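Local coordinates for phosphodiesterase (Salpingoeca rosetta, PDB 7D7P), which belongs to the cyclic nucleotide phosphodiesterase family of the HD clan, with an all-helical fold built round a zinc and magnesium site, at residues Leu51-Asp63 / Arg110-Thr124. Sequence-based numbering, arbitrary orientation.
Sequences LFTWDFDALDKSD and RHAVMVLHTTYLLLT. With ZN (zinc ion), chain G.
H117 stacks on F56 and at the same time hydrogen-bonds L51, showing how one histidine can combine a stack and a hydrogen bond to dock a loop on a helix. The two rings lie face to face, centroids 4.2 Å apart and planes at 29°, while H117 NE2 reaches L51 O at 2.9 Å in the plane of the imidazole. With CG anti to the backbone N (chi1 -175°), the histidine rises off the helix, and T53 O meets its edge at CE1. L121 serves two rings: its CD2 branch sits over the centre of the F52 ring, 3.6 Å from the centroid, whereas its CD1 branch and its CB lie over one face of W54. L51 CD2 lies over the Y120 ring, toward which F52 turns an edge. At the other end the extended R110 chain brings NH2 within 2.9 Å of K61 O, in the guanidinium plane; its bonds from NE to A58 O and from NH2 to D63 OD1, the latter part of a salt bridge, are weak. Between these ends M114, bent at chi2 and chi3, offers SD to A58 N in a weak bond at 3.4 Å and obliquely to F56. D57 OD1 accepts from L59 N, making an Asx turn, and from W274 of helix 268-291. The loop runs from helix 43-47 to helix 63-76 over helix 109-126, whose H111 binds zinc and whose V115 and T119 pack against helix 245-260.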
loop_
_atom_site.group_PDB
_atom_site.type_symbol
_atom_site.label_atom_id
_atom_site.label_comp_id
_atom_site.label_asym_id
_atom_site.label_seq_id
_atom_site.Cartn_x
_atom_site.Cartn_y
_atom_site.Cartn_z
ATOM N N LEU A 51 -9.158 32.835 7.658
ATOM C CA LEU A 51 -9.239 31.667 8.525
ATOM C C LEU A 51 -9.251 30.363 7.737
ATOM O O LEU A 51 -8.864 29.323 8.280
ATOM C CB LEU A 51 -10.493 31.763 9.400
ATOM C CG LEU A 51 -10.720 30.702 10.481
ATOM C CD1 LEU A 51 -9.707 30.854 11.603
ATOM C CD2 LEU A 51 -12.142 30.787 11.021
ATOM N N PHE A 52 -9.678 30.392 6.476
ATOM C CA PHE A 52 -9.817 29.178 5.673
ATOM C C PHE A 52 -8.477 28.852 5.025
ATOM O O PHE A 52 -8.137 29.357 3.954
ATOM C CB PHE A 52 -10.915 29.348 4.629
ATOM C CG PHE A 52 -11.489 28.048 4.135
ATOM C CD1 PHE A 52 -10.937 27.401 3.042
ATOM C CD2 PHE A 52 -12.575 27.472 4.770
ATOM C CE1 PHE A 52 -11.460 26.203 2.589
ATOM C CE2 PHE A 52 -13.103 26.275 4.322
ATOM C CZ PHE A 52 -12.545 25.639 3.231
ATOM N N THR A 53 -7.704 27.988 5.681
ATOM C CA THR A 53 -6.423 27.546 5.138
ATOM C C THR A 53 -6.133 26.140 5.645
ATOM O O THR A 53 -6.121 25.902 6.856
ATOM C CB THR A 53 -5.288 28.507 5.515
ATOM O OG1 THR A 53 -4.022 27.884 5.264
ATOM C CG2 THR A 53 -5.373 28.914 6.983
ATOM N N TRP A 54 -5.910 25.212 4.713
ATOM C CA TRP A 54 -5.605 23.832 5.066
ATOM C C TRP A 54 -4.194 23.662 5.614
ATOM O O TRP A 54 -3.873 22.585 6.128
ATOM C CB TRP A 54 -5.806 22.928 3.847
ATOM C CG TRP A 54 -7.241 22.792 3.433
ATOM C CD1 TRP A 54 -7.931 23.607 2.584
ATOM C CD2 TRP A 54 -8.165 21.782 3.857
ATOM N NE1 TRP A 54 -9.226 23.165 2.450
ATOM C CE2 TRP A 54 -9.395 22.047 3.223
ATOM C CE3 TRP A 54 -8.072 20.681 4.715
ATOM C CZ2 TRP A 54 -10.523 21.250 3.417
ATOM C CZ3 TRP A 54 -9.192 19.890 4.905
ATOM C CH2 TRP A 54 -10.400 20.178 4.259
ATOM N N ASP A 55 -3.352 24.687 5.519
ATOM C CA ASP A 55 -1.994 24.649 6.045
ATOM C C ASP A 55 -1.919 25.050 7.513
ATOM O O ASP A 55 -0.811 25.171 8.050
ATOM C CB ASP A 55 -1.084 25.562 5.219
ATOM C CG ASP A 55 -0.797 25.006 3.835
ATOM O OD1 ASP A 55 -1.305 23.912 3.506
ATOM O OD2 ASP A 55 -0.060 25.670 3.075
ATOM N N PHE A 56 -3.061 25.250 8.169
ATOM C CA PHE A 56 -3.066 25.704 9.555
ATOM C C PHE A 56 -2.380 24.693 10.466
ATOM O O PHE A 56 -2.626 23.486 10.378
ATOM C CB PHE A 56 -4.504 25.947 10.022
ATOM C CG PHE A 56 -4.629 26.210 11.496
ATOM C CD1 PHE A 56 -4.362 27.466 12.015
ATOM C CD2 PHE A 56 -5.011 25.199 12.364
ATOM C CE1 PHE A 56 -4.476 27.711 13.372
ATOM C CE2 PHE A 56 -5.125 25.437 13.721
ATOM C CZ PHE A 56 -4.856 26.695 14.226
ATOM N N ASP A 57 -1.518 25.198 11.347
ATOM C CA ASP A 57 -0.807 24.374 12.318
ATOM C C ASP A 57 -0.761 25.126 13.639
ATOM O O ASP A 57 -0.195 26.222 13.712
ATOM C CB ASP A 57 0.608 24.038 11.833
ATOM C CG ASP A 57 1.248 22.922 12.634
ATOM O OD1 ASP A 57 0.654 22.497 13.646
ATOM O OD2 ASP A 57 2.342 22.462 12.248
ATOM N N ALA A 58 -1.347 24.531 14.680
ATOM C CA ALA A 58 -1.412 25.180 15.986
ATOM C C ALA A 58 -0.049 25.306 16.654
ATOM O O ALA A 58 0.095 26.102 17.589
ATOM C CB ALA A 58 -2.364 24.414 16.905
ATOM N N LEU A 59 0.950 24.537 16.213
ATOM C CA LEU A 59 2.273 24.633 16.822
ATOM C C LEU A 59 2.919 25.988 16.562
ATOM O O LEU A 59 3.756 26.435 17.352
ATOM C CB LEU A 59 3.174 23.510 16.308
ATOM C CG LEU A 59 2.807 22.085 16.730
ATOM C CD1 LEU A 59 3.754 21.067 16.098
ATOM C CD2 LEU A 59 2.801 21.950 18.250
ATOM N N ASP A 60 2.535 26.656 15.477
ATOM C CA ASP A 60 3.102 27.945 15.105
ATOM C C ASP A 60 2.332 29.129 15.680
ATOM O O ASP A 60 2.686 30.276 15.390
ATOM C CB ASP A 60 3.163 28.064 13.577
ATOM C CG ASP A 60 3.898 26.901 12.931
ATOM O OD1 ASP A 60 4.945 26.486 13.472
ATOM O OD2 ASP A 60 3.430 26.401 11.886
ATOM N N LYS A 61 1.304 28.888 16.490
ATOM C CA LYS A 61 0.471 29.951 17.032
ATOM C C LYS A 61 0.711 30.113 18.528
ATOM O O LYS A 61 0.956 29.141 19.246
ATOM C CB LYS A 61 -1.012 29.669 16.778
ATOM C CG LYS A 61 -1.354 29.407 15.319
ATOM C CD LYS A 61 -1.174 30.661 14.478
ATOM C CE LYS A 61 -1.780 30.494 13.095
ATOM N NZ LYS A 61 -1.805 31.784 12.350
ATOM N N SER A 62 0.629 31.357 18.990
ATOM C CA SER A 62 0.733 31.652 20.409
ATOM C C SER A 62 -0.574 31.310 21.122
ATOM O O SER A 62 -1.589 30.978 20.502
ATOM C CB SER A 62 1.086 33.122 20.626
ATOM O OG SER A 62 -0.029 33.953 20.344
ATOM N N ASP A 63 -0.538 31.402 22.454
ATOM C CA ASP A 63 -1.720 31.099 23.256
ATOM C C ASP A 63 -2.877 32.031 22.918
ATOM O O ASP A 63 -4.021 31.585 22.775
ATOM C CB ASP A 63 -1.379 31.190 24.744
ATOM C CG ASP A 63 -0.946 29.860 25.322
ATOM O OD1 ASP A 63 -0.165 29.148 24.657
ATOM O OD2 ASP A 63 -1.390 29.527 26.442
ATOM N N ARG A 110 -3.315 22.198 21.822
ATOM C CA ARG A 110 -3.106 22.550 20.423
ATOM C C ARG A 110 -3.650 21.476 19.488
ATOM O O ARG A 110 -4.101 21.795 18.382
ATOM C CB ARG A 110 -1.624 22.809 20.167
ATOM C CG ARG A 110 -1.204 24.210 20.586
ATOM C CD ARG A 110 0.299 24.419 20.527
ATOM N NE ARG A 110 0.638 25.835 20.639
ATOM C CZ ARG A 110 0.653 26.517 21.781
ATOM N NH1 ARG A 110 0.351 25.914 22.924
ATOM N NH2 ARG A 110 0.973 27.804 21.782
ATOM N N HIS A 111 -3.632 20.209 19.911
ATOM C CA HIS A 111 -4.286 19.164 19.129
ATOM C C HIS A 111 -5.792 19.395 19.061
ATOM O O HIS A 111 -6.414 19.187 18.013
ATOM C CB HIS A 111 -3.984 17.790 19.726
ATOM C CG HIS A 111 -4.783 16.676 19.123
ATOM N ND1 HIS A 111 -4.755 16.384 17.777
ATOM C CD2 HIS A 111 -5.632 15.781 19.682
ATOM C CE1 HIS A 111 -5.552 15.360 17.531
ATOM N NE2 HIS A 111 -6.097 14.975 18.670
ATOM N N ALA A 112 -6.394 19.824 20.173
ATOM C CA ALA A 112 -7.824 20.114 20.179
ATOM C C ALA A 112 -8.167 21.232 19.201
ATOM O O ALA A 112 -9.158 21.140 18.467
ATOM C CB ALA A 112 -8.281 20.481 21.591
ATOM N N VAL A 113 -7.361 22.298 19.177
ATOM C CA VAL A 113 -7.620 23.400 18.253
ATOM C C VAL A 113 -7.434 22.942 16.811
ATOM O O VAL A 113 -8.177 23.357 15.913
ATOM C CB VAL A 113 -6.719 24.602 18.590
ATOM C CG1 VAL A 113 -6.973 25.755 17.622
ATOM C CG2 VAL A 113 -6.947 25.045 20.026
ATOM N N MET A 114 -6.443 22.079 16.571
ATOM C CA MET A 114 -6.243 21.517 15.237
ATOM C C MET A 114 -7.472 20.748 14.767
ATOM O O MET A 114 -7.863 20.841 13.598
ATOM C CB MET A 114 -5.015 20.602 15.233
ATOM C CG MET A 114 -3.687 21.337 15.217
ATOM S SD MET A 114 -3.314 22.010 13.591
ATOM C CE MET A 114 -2.483 20.622 12.815
ATOM N N VAL A 115 -8.090 19.974 15.660
ATOM C CA VAL A 115 -9.264 19.201 15.272
ATOM C C VAL A 115 -10.471 20.115 15.101
ATOM O O VAL A 115 -11.311 19.900 14.218
ATOM C CB VAL A 115 -9.522 18.082 16.298
ATOM C CG1 VAL A 115 -10.823 17.345 15.990
ATOM C CG2 VAL A 115 -8.356 17.112 16.302
ATOM N N LEU A 116 -10.573 21.157 15.931
ATOM C CA LEU A 116 -11.642 22.134 15.755
ATOM C C LEU A 116 -11.518 22.840 14.410
ATOM O O LEU A 116 -12.496 22.955 13.664
ATOM C CB LEU A 116 -11.628 23.152 16.897
ATOM C CG LEU A 116 -12.495 24.390 16.634
ATOM C CD1 LEU A 116 -13.970 24.019 16.598
ATOM C CD2 LEU A 116 -12.241 25.483 17.662
ATOM N N HIS A 117 -10.314 23.315 14.083
ATOM C CA HIS A 117 -10.125 24.050 12.836
ATOM C C HIS A 117 -10.319 23.149 11.622
ATOM O O HIS A 117 -10.915 23.566 10.621
ATOM C CB HIS A 117 -8.740 24.695 12.810
ATOM C CG HIS A 117 -8.506 25.568 11.618
ATOM N ND1 HIS A 117 -7.976 25.092 10.438
ATOM C CD2 HIS A 117 -8.735 26.888 11.422
ATOM C CE1 HIS A 117 -7.887 26.081 9.566
ATOM N NE2 HIS A 117 -8.342 27.182 10.139
ATOM N N THR A 118 -9.819 21.914 11.688
ATOM C CA THR A 118 -9.988 20.987 10.572
ATOM C C THR A 118 -11.451 20.594 10.400
ATOM O O THR A 118 -11.918 20.405 9.271
ATOM C CB THR A 118 -9.113 19.751 10.785
ATOM O OG1 THR A 118 -7.762 20.163 11.037
ATOM C CG2 THR A 118 -9.145 18.842 9.559
ATOM N N THR A 119 -12.186 20.463 11.508
ATOM C CA THR A 119 -13.623 20.219 11.418
ATOM C C THR A 119 -14.331 21.392 10.753
ATOM O O THR A 119 -15.258 21.203 9.957
ATOM C CB THR A 119 -14.206 19.965 12.810
ATOM O OG1 THR A 119 -13.576 18.817 13.393
ATOM C CG2 THR A 119 -15.711 19.724 12.729
ATOM N N TYR A 120 -13.895 22.614 11.062
ATOM C CA TYR A 120 -14.460 23.794 10.417
ATOM C C TYR A 120 -14.180 23.787 8.917
ATOM O O TYR A 120 -15.024 24.207 8.118
ATOM C CB TYR A 120 -13.902 25.049 11.088
ATOM C CG TYR A 120 -13.656 26.230 10.179
ATOM C CD1 TYR A 120 -14.689 27.092 9.832
ATOM C CD2 TYR A 120 -12.383 26.504 9.698
ATOM C CE1 TYR A 120 -14.463 28.181 9.014
ATOM C CE2 TYR A 120 -12.149 27.588 8.879
ATOM C CZ TYR A 120 -13.190 28.425 8.541
ATOM O OH TYR A 120 -12.953 29.510 7.727
ATOM N N LEU A 121 -13.004 23.296 8.514
ATOM C CA LEU A 121 -12.697 23.205 7.090
ATOM C C LEU A 121 -13.542 22.134 6.410
ATOM O O LEU A 121 -14.054 22.349 5.305
ATOM C CB LEU A 121 -11.208 22.915 6.884
ATOM C CG LEU A 121 -10.193 23.976 7.319
ATOM C CD1 LEU A 121 -8.780 23.417 7.237
ATOM C CD2 LEU A 121 -10.318 25.238 6.478
ATOM N N LEU A 122 -13.707 20.979 7.060
ATOM C CA LEU A 122 -14.429 19.871 6.441
ATOM C C LEU A 122 -15.917 20.177 6.307
ATOM O O LEU A 122 -16.521 19.890 5.267
ATOM C CB LEU A 122 -14.214 18.592 7.252
ATOM C CG LEU A 122 -12.814 17.976 7.193
ATOM C CD1 LEU A 122 -12.631 16.952 8.302
ATOM C CD2 LEU A 122 -12.566 17.341 5.834
ATOM N N LEU A 123 -16.525 20.757 7.346
ATOM C CA LEU A 123 -17.954 21.049 7.293
ATOM C C LEU A 123 -18.256 22.143 6.277
ATOM O O LEU A 123 -19.274 22.085 5.579
ATOM C CB LEU A 123 -18.466 21.454 8.675
ATOM C CG LEU A 123 -18.409 20.408 9.789
ATOM C CD1 LEU A 123 -18.947 21.002 11.080
ATOM C CD2 LEU A 123 -19.174 19.146 9.406
ATOM N N THR A 124 -17.386 23.150 6.187
ATOM C CA THR A 124 -17.567 24.194 5.187
ATOM C C THR A 124 -17.485 23.628 3.775
ATOM O O THR A 124 -18.175 24.110 2.870
ATOM C CB THR A 124 -16.521 25.295 5.384
ATOM O OG1 THR A 124 -16.621 25.816 6.715
ATOM C CG2 THR A 124 -16.726 26.426 4.389
HETATM ZN ZN ZN G . -7.622 13.381 19.127
HETATM O O HOH W 1 -8.962 11.337 19.611
HETATM O O HOH W 2 -5.869 11.798 18.862
#